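Protein toll (Drosophila melanogaster, PDB 4LXR) serves as the cell-surface receptor for activated Spätzle, switching on the signalling that sets dorsal-ventral polarity in the embryo and induces antifungal defence. Local coordinates at residues His611-Thr614 against Leu619-Asn622; Pro632-Leu637 against Met644-Glu649; Val719-Asn724 against Leu736-Asp741. All coordinates share one frame; numbering follows the deposited sequence.

The three contacts follow one another along the C-terminal part of the ectodomain, and all reach one sheet, in which strands 618-622, 643-647, 669-671, 691-693 and 718-720 run parallel in chain order. Interaction 1 is a hairpin that starts this run. Interaction 2, with its centre about 9 Å away, touches it through strands 618-622 and 643-647, which pair through backbone bonds between Ile-621 and both Glu-645 and His-647. Interaction 3 lies at the far end, its centre about 29 Å from that of interaction 1 and 25 Å from that of interaction 2. The series thus passes from an N-terminal cap, through a leucine-rich repeat, to a C-terminal cap.

Interaction 1: residues His611-Thr614 against Leu619-Asn622; sequences HVRT and LVIN
His-611 and Val-620 face each other across an antiparallel beta hairpin, formed by strands 609-613 and 618-622 in the N-terminal cap of the second leucine-rich repeat section of the ectodomain. Their backbones make a hydrogen-bonded pair: His-611 N donates to Val-620 O at 3.0 Å, and Val-620 N returns a nearly linear bond (170°) of 2.8 Å to His-611 O. On the same face of the sheet the two side chains lie alongside one another, and this is the tightly packed part. With CG of His-611 held between backbone N and carbonyl carbon (chi1 61°), the imidazole leans over its neighbour, and Val-620 CB sits 3.8 Å from the ring centroid in a CH-pi contact, somewhat toward the rim. A beta-branched valine suits this place because CG1 and CG2 both lie close to the ring, CG1 coming within 3.6 Å of His-611 CE1. If an alanine stood at His-611, the flat lid over Val-620 would be gone, and the valine's methyls would probably be left more open to solvent. Val-620 CG2 is also met by Arg-613, whose guanidinium reaches across so that NH2 comes 3.4 Å from it; the arginine's charge is met mainly outside the hairpin strands, in a salt bridge with Asp-616. The other face is looser. There Val-612 and Leu-619 form a non-hydrogen-bonded pair joined by a single apolar touch, CG2 of Val-612 to CD1 of Leu-619 at 4.0 Å. Val-612 remains partly exposed, whereas Leu-619 is buried, leaning on Met-644 and Leu-637. Partly exposed as well is Asn-622, which turns its amide toward the imidazole, the two planes 52° apart, with ND2 lying 3.8 Å from His-611 CE1 and hydrogen-bonded to Asn-609 OD1.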
ATOM      1  N   HIS A 611      36.484  -4.409  30.577  1.00 58.19           N
ATOM      2  CA  HIS A 611      35.769  -4.780  29.358  1.00 56.45           C
ATOM      3  C   HIS A 611      36.739  -5.064  28.229  1.00 51.99           C
ATOM      4  O   HIS A 611      37.940  -4.807  28.343  1.00 51.35           O
ATOM      5  CB  HIS A 611      34.783  -3.689  28.935  1.00 51.75           C
ATOM      6  CG  HIS A 611      35.438  -2.378  28.625  1.00 53.87           C
ATOM      7  ND1 HIS A 611      35.553  -1.367  29.554  1.00 52.17           N
ATOM      8  CD2 HIS A 611      36.027  -1.918  27.496  1.00 51.55           C
ATOM      9  CE1 HIS A 611      36.174  -0.337  29.007  1.00 53.70           C
ATOM     10  NE2 HIS A 611      36.472  -0.645  27.758  1.00 53.39           N
ATOM     11  N   VAL A 612      36.195  -5.583  27.138  1.00 50.06           N
ATOM     12  CA  VAL A 612      36.960  -5.927  25.953  1.00 47.63           C
ATOM     13  C   VAL A 612      36.471  -5.089  24.781  1.00 51.50           C
ATOM     14  O   VAL A 612      35.265  -4.922  24.576  1.00 48.56           O
ATOM     15  CB  VAL A 612      36.828  -7.428  25.623  1.00 60.88           C
ATOM     16  CG1 VAL A 612      37.227  -7.709  24.191  1.00 65.18           C
ATOM     17  CG2 VAL A 612      37.663  -8.257  26.579  1.00 63.03           C
ATOM     18  N   ARG A 613      37.415  -4.557  24.020  1.00 49.52           N
ATOM     19  CA  ARG A 613      37.113  -3.734  22.865  1.00 59.64           C
ATOM     20  C   ARG A 613      37.593  -4.508  21.648  1.00 60.27           C
ATOM     21  O   ARG A 613      38.796  -4.673  21.463  1.00 54.22           O
ATOM     22  CB  ARG A 613      37.873  -2.411  22.982  1.00 56.82           C
ATOM     23  CG  ARG A 613      37.452  -1.335  22.007  1.00 55.79           C
ATOM     24  CD  ARG A 613      38.550  -0.278  21.885  1.00 66.63           C
ATOM     25  NE  ARG A 613      38.978   0.239  23.176  1.00 65.06           N
ATOM     26  CZ  ARG A 613      40.242   0.314  23.573  1.00 76.34           C
ATOM     27  NH1 ARG A 613      41.219  -0.092  22.778  1.00 86.61           N
ATOM     28  NH2 ARG A 613      40.535   0.807  24.766  1.00 57.94           N
ATOM     29  N   THR A 614      36.674  -5.008  20.826  1.00 53.22           N
ATOM     30  CA  THR A 614      37.086  -5.870  19.719  1.00 51.82           C
ATOM     31  C   THR A 614      37.752  -5.125  18.566  1.00 53.49           C
ATOM     32  O   THR A 614      38.541  -5.713  17.826  1.00 51.59           O
ATOM     33  CB  THR A 614      35.927  -6.734  19.175  1.00 52.73           C
ATOM     34  OG1 THR A 614      34.731  -5.951  19.131  1.00 54.19           O
ATOM     35  CG2 THR A 614      35.705  -7.948  20.064  1.00 45.62           C
ATOM     36  N   LEU A 619      41.896  -5.672  26.043  1.00 58.34           N
ATOM     37  CA  LEU A 619      41.345  -5.862  27.376  1.00 50.54           C
ATOM     38  C   LEU A 619      41.622  -4.602  28.200  1.00 57.13           C
ATOM     39  O   LEU A 619      42.778  -4.221  28.416  1.00 53.16           O
ATOM     40  CB  LEU A 619      41.980  -7.071  28.049  1.00 49.82           C
ATOM     41  CG  LEU A 619      41.614  -7.250  29.523  1.00 49.48           C
ATOM     42  CD1 LEU A 619      40.139  -7.650  29.679  1.00 49.92           C
ATOM     43  CD2 LEU A 619      42.539  -8.250  30.197  1.00 49.30           C
ATOM     44  N   VAL A 620      40.554  -3.948  28.638  1.00 52.42           N
ATOM     45  CA  VAL A 620      40.661  -2.702  29.372  1.00 53.47           C
ATOM     46  C   VAL A 620      40.300  -2.929  30.828  1.00 57.00           C
ATOM     47  O   VAL A 620      39.168  -3.295  31.141  1.00 52.14           O
ATOM     48  CB  VAL A 620      39.722  -1.643  28.779  1.00 54.09           C
ATOM     49  CG1 VAL A 620      39.751  -0.379  29.606  1.00 55.69           C
ATOM     50  CG2 VAL A 620      40.095  -1.357  27.340  1.00 54.66           C
ATOM     51  N   ILE A 621      41.266  -2.722  31.717  1.00 58.91           N
ATOM     52  CA  ILE A 621      41.036  -2.860  33.148  1.00 54.10           C
ATOM     53  C   ILE A 621      41.080  -1.510  33.849  1.00 55.81           C
ATOM     54  O   ILE A 621      42.139  -0.885  33.946  1.00 57.14           O
ATOM     55  CB  ILE A 621      42.066  -3.783  33.794  1.00 54.40           C
ATOM     56  CG1 ILE A 621      41.998  -5.174  33.173  1.00 52.28           C
ATOM     57  CG2 ILE A 621      41.845  -3.864  35.298  1.00 54.12           C
ATOM     58  CD1 ILE A 621      43.096  -6.087  33.659  1.00 54.41           C
ATOM     59  N   ASN A 622      39.920  -1.069  34.327  1.00 55.84           N
ATOM     60  CA  ASN A 622      39.776   0.188  35.046  1.00 57.50           C
ATOM     61  C   ASN A 622      39.638  -0.033  36.559  1.00 66.30           C
ATOM     62  O   ASN A 622      38.696  -0.686  37.006  1.00 64.20           O
ATOM     63  CB  ASN A 622      38.540   0.943  34.543  1.00 57.68           C
ATOM     64  CG  ASN A 622      38.624   1.310  33.075  1.00 57.78           C
ATOM     65  OD1 ASN A 622      39.622   1.855  32.619  1.00 58.91           O
ATOM     66  ND2 ASN A 622      37.565   1.018  32.326  1.00 56.70           N
TER

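Interaction 2: residues Pro632-Leu637 against Met644-Glu649; sequences PRLPNL and MELHLE
While Met-644, Leu-646 and Leu-648 reach from one side of their chain toward Leu-637, Leu-634 and Pro-632, the flat ring of His-647 stands on the other side, stacked with the ring of His-671. Both nitrogens at its edge donate to carboxylates, NE2 to Glu-645 OE2 at 3.0 Å and ND1 to Glu-649 OE1 at 2.7 Å. Glu-649 accepts on its syn lone pair, whereas OE2 of Glu-645 is met on the anti side. Two acid partners close to the ring plane fix its rotation and would probably favour a charged imidazolium. This alternation is that of a leucine-rich repeat: in the L-x-L core of the repeat, Leu-646 and Leu-648 turn inward, and His-647 between them lies on the concave face of the solenoid. The extended segment 632-637 closes over the inward side. Leu-634 meets Leu-646 at a slant, bringing its CD1 to 3.6 Å from Leu-646 CD2. Met-644 and Leu-637 run antiparallel alongside each other, both methyls of Leu-637 lying near Met-644 CB (4.0 Å to CD2). Methionine suits this place by its length: with CG anti to the backbone N (chi1 179°) and the chain extended beyond, its CE comes 3.5 Å from Pro-635 O. At the far end the packing thins to Pro-632 CD and Leu-648 CD2, 4.4 Å apart.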
ATOM      1  N   PRO A 632      46.182  -4.804  42.100  1.00 61.64           N
ATOM      2  CA  PRO A 632      45.417  -6.003  42.462  1.00 62.27           C
ATOM      3  C   PRO A 632      45.652  -7.143  41.481  1.00 60.05           C
ATOM      4  O   PRO A 632      46.160  -6.912  40.383  1.00 61.74           O
ATOM      5  CB  PRO A 632      43.967  -5.528  42.383  1.00 55.70           C
ATOM      6  CG  PRO A 632      43.989  -4.440  41.377  1.00 57.04           C
ATOM      7  CD  PRO A 632      45.320  -3.743  41.550  1.00 58.62           C
ATOM      8  N   ARG A 633      45.297  -8.355  41.894  1.00 67.49           N
ATOM      9  CA  ARG A 633      45.338  -9.554  41.054  1.00 65.19           C
ATOM     10  C   ARG A 633      44.658  -9.342  39.704  1.00 61.62           C
ATOM     11  O   ARG A 633      43.467  -9.032  39.649  1.00 61.64           O
ATOM     12  CB  ARG A 633      44.633 -10.697  41.779  1.00 62.97           C
ATOM     13  CG  ARG A 633      45.118 -10.934  43.194  1.00 77.37           C
ATOM     14  CD  ARG A 633      44.372 -12.110  43.828  1.00 94.17           C
ATOM     15  NE  ARG A 633      45.078 -12.654  44.985  1.00103.83           N
ATOM     16  CZ  ARG A 633      44.656 -13.694  45.699  1.00108.97           C
ATOM     17  NH1 ARG A 633      43.524 -14.305  45.380  1.00111.58           N
ATOM     18  NH2 ARG A 633      45.368 -14.121  46.734  1.00112.42           N
ATOM     19  N   LEU A 634      45.409  -9.533  38.620  1.00 56.48           N
ATOM     20  CA  LEU A 634      44.899  -9.274  37.269  1.00 62.47           C
ATOM     21  C   LEU A 634      44.543 -10.558  36.526  1.00 57.26           C
ATOM     22  O   LEU A 634      45.173 -11.592  36.732  1.00 69.53           O
ATOM     23  CB  LEU A 634      45.916  -8.453  36.451  1.00 52.63           C
ATOM     24  CG  LEU A 634      46.252  -7.060  36.990  1.00 50.67           C
ATOM     25  CD1 LEU A 634      47.222  -6.290  36.060  1.00 48.20           C
ATOM     26  CD2 LEU A 634      44.987  -6.252  37.228  1.00 50.69           C
ATOM     27  N   PRO A 635      43.526 -10.493  35.651  1.00 60.21           N
ATOM     28  CA  PRO A 635      43.162 -11.655  34.836  1.00 63.37           C
ATOM     29  C   PRO A 635      44.177 -11.881  33.731  1.00 58.35           C
ATOM     30  O   PRO A 635      44.785 -10.927  33.264  1.00 61.95           O
ATOM     31  CB  PRO A 635      41.821 -11.243  34.221  1.00 62.79           C
ATOM     32  CG  PRO A 635      41.866  -9.756  34.182  1.00 57.14           C
ATOM     33  CD  PRO A 635      42.640  -9.342  35.402  1.00 57.67           C
ATOM     34  N   ASN A 636      44.356 -13.129  33.319  1.00 69.57           N
ATOM     35  CA  ASN A 636      45.244 -13.445  32.207  1.00 69.49           C
ATOM     36  C   ASN A 636      44.735 -12.896  30.877  1.00 64.10           C
ATOM     37  O   ASN A 636      43.529 -12.845  30.634  1.00 69.07           O
ATOM     38  CB  ASN A 636      45.451 -14.956  32.113  1.00 76.00           C
ATOM     39  CG  ASN A 636      46.763 -15.397  32.723  1.00 82.96           C
ATOM     40  OD1 ASN A 636      47.649 -15.891  32.022  1.00 91.64           O
ATOM     41  ND2 ASN A 636      46.908 -15.200  34.028  1.00 79.81           N
ATOM     42  N   LEU A 637      45.659 -12.487  30.016  1.00 63.05           N
ATOM     43  CA  LEU A 637      45.292 -11.959  28.706  1.00 67.76           C
ATOM     44  C   LEU A 637      45.061 -13.085  27.702  1.00 78.20           C
ATOM     45  O   LEU A 637      45.949 -13.911  27.475  1.00 74.29           O
ATOM     46  CB  LEU A 637      46.375 -11.018  28.180  1.00 58.46           C
ATOM     47  CG  LEU A 637      46.018 -10.215  26.929  1.00 58.40           C
ATOM     48  CD1 LEU A 637      44.795  -9.345  27.201  1.00 56.71           C
ATOM     49  CD2 LEU A 637      47.206  -9.365  26.469  1.00 57.93           C
ATOM     50  N   MET A 644      46.485  -4.657  26.398  1.00 45.49           N
ATOM     51  CA  MET A 644      45.944  -4.754  27.751  1.00 46.88           C
ATOM     52  C   MET A 644      46.243  -3.445  28.483  1.00 51.71           C
ATOM     53  O   MET A 644      47.410  -3.140  28.777  1.00 45.71           O
ATOM     54  CB  MET A 644      46.574  -5.941  28.475  1.00 44.94           C
ATOM     55  CG  MET A 644      46.116  -6.152  29.904  1.00 45.87           C
ATOM     56  SD  MET A 644      46.778  -7.702  30.547  1.00 50.94           S
ATOM     57  CE  MET A 644      45.959  -7.834  32.136  1.00 49.24           C
ATOM     58  N   GLU A 645      45.202  -2.661  28.755  1.00 46.50           N
ATOM     59  CA  GLU A 645      45.387  -1.355  29.377  1.00 40.26           C
ATOM     60  C   GLU A 645      45.058  -1.425  30.857  1.00 45.43           C
ATOM     61  O   GLU A 645      43.962  -1.806  31.242  1.00 42.67           O
ATOM     62  CB  GLU A 645      44.513  -0.291  28.712  1.00 39.85           C
ATOM     63  CG  GLU A 645      44.644  -0.201  27.212  1.00 44.29           C
ATOM     64  CD  GLU A 645      43.813   0.929  26.630  1.00 49.34           C
ATOM     65  OE1 GLU A 645      43.886   1.152  25.403  1.00 45.77           O
ATOM     66  OE2 GLU A 645      43.089   1.598  27.399  1.00 51.71           O
ATOM     67  N   LEU A 646      46.010  -1.060  31.697  1.00 44.61           N
ATOM     68  CA  LEU A 646      45.773  -1.127  33.125  1.00 48.06           C
ATOM     69  C   LEU A 646      45.611   0.279  33.656  1.00 40.13           C
ATOM     70  O   LEU A 646      46.580   1.013  33.798  1.00 38.76           O
ATOM     71  CB  LEU A 646      46.913  -1.858  33.823  1.00 43.63           C
ATOM     72  CG  LEU A 646      46.897  -1.990  35.337  1.00 42.49           C
ATOM     73  CD1 LEU A 646      45.600  -2.671  35.852  1.00 44.61           C
ATOM     74  CD2 LEU A 646      48.122  -2.782  35.731  1.00 42.87           C
ATOM     75  N   HIS A 647      44.367   0.657  33.912  1.00 41.97           N
ATOM     76  CA  HIS A 647      44.031   1.995  34.367  1.00 43.17           C
ATOM     77  C   HIS A 647      43.936   2.064  35.888  1.00 44.54           C
ATOM     78  O   HIS A 647      43.009   1.521  36.503  1.00 43.55           O
ATOM     79  CB  HIS A 647      42.738   2.475  33.690  1.00 42.35           C
ATOM     80  CG  HIS A 647      42.932   2.883  32.259  1.00 41.55           C
ATOM     81  ND1 HIS A 647      43.286   4.164  31.890  1.00 42.28           N
ATOM     82  CD2 HIS A 647      42.847   2.172  31.111  1.00 40.10           C
ATOM     83  CE1 HIS A 647      43.395   4.228  30.576  1.00 37.83           C
ATOM     84  NE2 HIS A 647      43.127   3.033  30.078  1.00 46.00           N
ATOM     85  N   LEU A 648      44.926   2.727  36.484  1.00 41.20           N
ATOM     86  CA  LEU A 648      45.039   2.822  37.930  1.00 41.83           C
ATOM     87  C   LEU A 648      45.188   4.277  38.362  1.00 41.20           C
ATOM     88  O   LEU A 648      45.705   4.567  39.441  1.00 47.09           O
ATOM     89  CB  LEU A 648      46.207   1.970  38.426  1.00 47.80           C
ATOM     90  CG  LEU A 648      46.072   0.452  38.230  1.00 51.16           C
ATOM     91  CD1 LEU A 648      47.354  -0.290  38.571  1.00 44.05           C
ATOM     92  CD2 LEU A 648      44.919  -0.091  39.064  1.00 61.81           C
ATOM     93  N   GLU A 649      44.721   5.186  37.509  1.00 40.33           N
ATOM     94  CA  GLU A 649      44.770   6.626  37.777  1.00 46.81           C
ATOM     95  C   GLU A 649      44.212   7.059  39.129  1.00 44.71           C
ATOM     96  O   GLU A 649      43.192   6.538  39.605  1.00 43.92           O
ATOM     97  CB  GLU A 649      44.047   7.424  36.687  1.00 39.32           C
ATOM     98  CG  GLU A 649      44.679   7.357  35.316  1.00 41.95           C
ATOM     99  CD  GLU A 649      44.119   6.230  34.470  1.00 48.56           C
ATOM    100  OE1 GLU A 649      44.145   6.360  33.224  1.00 44.91           O
ATOM    101  OE2 GLU A 649      43.643   5.218  35.051  1.00 47.97           O
TER

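Interaction 3: residues Val719-Asn724 against Leu736-Asp741; sequences VKLSGN and LLFTQD
Phe-738, Leu-721 and Val-719 carry this small, buried contact between helix 733-740 and the end of strand 718-720. A chi1 of 174° swings the phenyl ring away from the backbone N and toward the strand, which it meets with its edge. Near the ring plane, CE2 of Phe-738 lies 4.4 Å from CD1 of Leu-721, and CZ of Phe-738 lies 4.5 Å from CG2 of Val-719. These are loose apolar touches, yet a broad aromatic suits the place because the ring also packs against Leu-707 and Leu-710 of helix 704-710 and against Ile-746. Val-719 leans on Leu-710 as well, and so shares that hydrophobic surface with the phenylalanine. Leu-721 O accepts from Asn-724 ND2 at 3.1 Å, the amide nitrogen standing above the carbonyl plane, and also from Trp-726 NE1. Asn-724 itself reaches back to the preceding coil, where ND2 bonds Ile-694 O and OD1 accepts from Leu-699 N. Such an asparagine, three residues beyond an inward leucine, is the conserved turn residue of a leucine-rich repeat. Here it holds the turn after strand 718-720, and the helix carrying Phe-738 covers the hydrophobic end of the solenoid, as in the C-terminal capping domain, or LRRCT.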
ATOM      1  N   VAL A 719      56.054   7.697  27.021  1.00 43.24           N
ATOM      2  CA  VAL A 719      56.171   8.021  28.447  1.00 30.43           C
ATOM      3  C   VAL A 719      55.594   9.380  28.869  1.00 29.34           C
ATOM      4  O   VAL A 719      55.741  10.381  28.167  1.00 27.94           O
ATOM      5  CB  VAL A 719      57.653   8.058  28.904  1.00 45.51           C
ATOM      6  CG1 VAL A 719      57.764   7.605  30.344  1.00 40.58           C
ATOM      7  CG2 VAL A 719      58.527   7.213  28.005  1.00 56.74           C
ATOM      8  N   LYS A 720      55.005   9.435  30.057  1.00 27.75           N
ATOM      9  CA  LYS A 720      54.683  10.724  30.664  1.00 34.63           C
ATOM     10  C   LYS A 720      55.400  10.873  32.004  1.00 32.00           C
ATOM     11  O   LYS A 720      55.382   9.962  32.835  1.00 32.44           O
ATOM     12  CB  LYS A 720      53.172  10.916  30.803  1.00 36.83           C
ATOM     13  CG  LYS A 720      52.445  10.963  29.452  1.00 33.51           C
ATOM     14  CD  LYS A 720      50.988  11.356  29.610  1.00 47.68           C
ATOM     15  CE  LYS A 720      50.202  11.050  28.332  1.00 60.01           C
ATOM     16  NZ  LYS A 720      48.720  11.102  28.526  1.00 67.57           N
ATOM     17  N   LEU A 721      56.043  12.020  32.207  1.00 28.37           N
ATOM     18  CA  LEU A 721      56.967  12.172  33.325  1.00 32.86           C
ATOM     19  C   LEU A 721      56.775  13.412  34.201  1.00 31.07           C
ATOM     20  O   LEU A 721      57.492  13.571  35.200  1.00 33.08           O
ATOM     21  CB  LEU A 721      58.408  12.137  32.814  1.00 29.37           C
ATOM     22  CG  LEU A 721      58.867  10.865  32.114  1.00 29.09           C
ATOM     23  CD1 LEU A 721      60.213  11.105  31.423  1.00 29.09           C
ATOM     24  CD2 LEU A 721      58.954   9.731  33.134  1.00 29.80           C
ATOM     25  N   SER A 722      55.824  14.278  33.847  1.00 29.61           N
ATOM     26  CA  SER A 722      55.640  15.536  34.576  1.00 33.14           C
ATOM     27  C   SER A 722      54.910  15.310  35.891  1.00 37.00           C
ATOM     28  O   SER A 722      54.371  14.233  36.133  1.00 31.89           O
ATOM     29  CB  SER A 722      54.903  16.581  33.727  1.00 35.79           C
ATOM     30  OG  SER A 722      53.550  16.211  33.493  1.00 33.12           O
ATOM     31  N   GLY A 723      54.896  16.332  36.739  1.00 32.85           N
ATOM     32  CA  GLY A 723      54.261  16.229  38.037  1.00 34.38           C
ATOM     33  C   GLY A 723      55.061  15.421  39.044  1.00 41.26           C
ATOM     34  O   GLY A 723      54.546  15.052  40.093  1.00 43.15           O
ATOM     35  N   ASN A 724      56.322  15.141  38.736  1.00 38.93           N
ATOM     36  CA  ASN A 724      57.182  14.429  39.675  1.00 41.54           C
ATOM     37  C   ASN A 724      58.256  15.339  40.272  1.00 43.14           C
ATOM     38  O   ASN A 724      58.770  16.224  39.592  1.00 40.12           O
ATOM     39  CB  ASN A 724      57.830  13.215  39.002  1.00 35.09           C
ATOM     40  CG  ASN A 724      56.850  12.074  38.793  1.00 34.70           C
ATOM     41  OD1 ASN A 724      56.581  11.305  39.712  1.00 35.89           O
ATOM     42  ND2 ASN A 724      56.319  11.957  37.580  1.00 34.95           N
ATOM     43  N   LEU A 736      68.329  13.682  32.113  1.00 40.50           N
ATOM     44  CA  LEU A 736      68.323  14.939  31.368  1.00 37.83           C
ATOM     45  C   LEU A 736      68.613  14.675  29.894  1.00 34.54           C
ATOM     46  O   LEU A 736      67.882  15.151  29.029  1.00 31.46           O
ATOM     47  CB  LEU A 736      69.300  15.973  31.960  1.00 35.10           C
ATOM     48  CG  LEU A 736      69.185  17.385  31.366  1.00 37.18           C
ATOM     49  CD1 LEU A 736      67.805  17.962  31.641  1.00 35.96           C
ATOM     50  CD2 LEU A 736      70.295  18.376  31.850  1.00 36.72           C
ATOM     51  N   LEU A 737      69.656  13.893  29.609  1.00 38.14           N
ATOM     52  CA  LEU A 737      69.996  13.556  28.217  1.00 35.87           C
ATOM     53  C   LEU A 737      68.885  12.758  27.494  1.00 32.63           C
ATOM     54  O   LEU A 737      68.620  12.997  26.319  1.00 38.23           O
ATOM     55  CB  LEU A 737      71.342  12.822  28.128  1.00 41.53           C
ATOM     56  CG  LEU A 737      72.623  13.620  28.423  1.00 44.39           C
ATOM     57  CD1 LEU A 737      73.839  12.680  28.449  1.00 38.60           C
ATOM     58  CD2 LEU A 737      72.834  14.774  27.434  1.00 36.28           C
ATOM     59  N   PHE A 738      68.256  11.824  28.206  1.00 31.76           N
ATOM     60  CA  PHE A 738      67.115  11.082  27.678  1.00 34.61           C
ATOM     61  C   PHE A 738      66.018  12.030  27.194  1.00 32.90           C
ATOM     62  O   PHE A 738      65.586  11.934  26.046  1.00 31.14           O
ATOM     63  CB  PHE A 738      66.561  10.100  28.729  1.00 34.00           C
ATOM     64  CG  PHE A 738      65.285   9.401  28.313  1.00 35.72           C
ATOM     65  CD1 PHE A 738      65.314   8.323  27.435  1.00 38.12           C
ATOM     66  CD2 PHE A 738      64.055   9.807  28.821  1.00 36.56           C
ATOM     67  CE1 PHE A 738      64.131   7.669  27.055  1.00 37.96           C
ATOM     68  CE2 PHE A 738      62.866   9.158  28.447  1.00 31.71           C
ATOM     69  CZ  PHE A 738      62.908   8.089  27.562  1.00 31.58           C
ATOM     70  N   THR A 739      65.595  12.953  28.055  1.00 29.14           N
ATOM     71  CA  THR A 739      64.510  13.866  27.708  1.00 31.07           C
ATOM     72  C   THR A 739      64.853  14.732  26.496  1.00 32.29           C
ATOM     73  O   THR A 739      63.999  14.974  25.641  1.00 32.30           O
ATOM     74  CB  THR A 739      64.099  14.780  28.881  1.00 28.87           C
ATOM     75  OG1 THR A 739      65.176  15.688  29.177  1.00 31.66           O
ATOM     76  CG2 THR A 739      63.732  13.950  30.118  1.00 28.95           C
ATOM     77  N   GLN A 740      66.107  15.172  26.427  1.00 32.15           N
ATOM     78  CA  GLN A 740      66.571  16.031  25.348  1.00 30.51           C
ATOM     79  C   GLN A 740      66.523  15.333  23.991  1.00 34.58           C
ATOM     80  O   GLN A 740      66.251  15.984  22.972  1.00 27.91           O
ATOM     81  CB  GLN A 740      67.994  16.574  25.626  1.00 29.99           C
ATOM     82  CG  GLN A 740      68.108  17.470  26.856  1.00 30.72           C
ATOM     83  CD  GLN A 740      69.534  17.921  27.113  1.00 32.33           C
ATOM     84  OE1 GLN A 740      70.478  17.368  26.556  1.00 43.01           O
ATOM     85  NE2 GLN A 740      69.692  18.940  27.946  1.00 33.19           N
ATOM     86  N   ASP A 741      66.787  14.026  23.957  1.00 28.55           N
ATOM     87  CA  ASP A 741      66.718  13.326  22.669  1.00 37.58           C
ATOM     88  C   ASP A 741      65.435  12.497  22.457  1.00 36.06           C
ATOM     89  O   ASP A 741      65.376  11.652  21.567  1.00 29.40           O
ATOM     90  CB  ASP A 741      67.950  12.459  22.431  1.00 31.83           C
ATOM     91  CG  ASP A 741      68.247  12.260  20.949  1.00 48.12           C
ATOM     92  OD1 ASP A 741      67.897  13.149  20.132  1.00 29.48           O
ATOM     93  OD2 ASP A 741      68.849  11.221  20.604  1.00 56.12           O
TER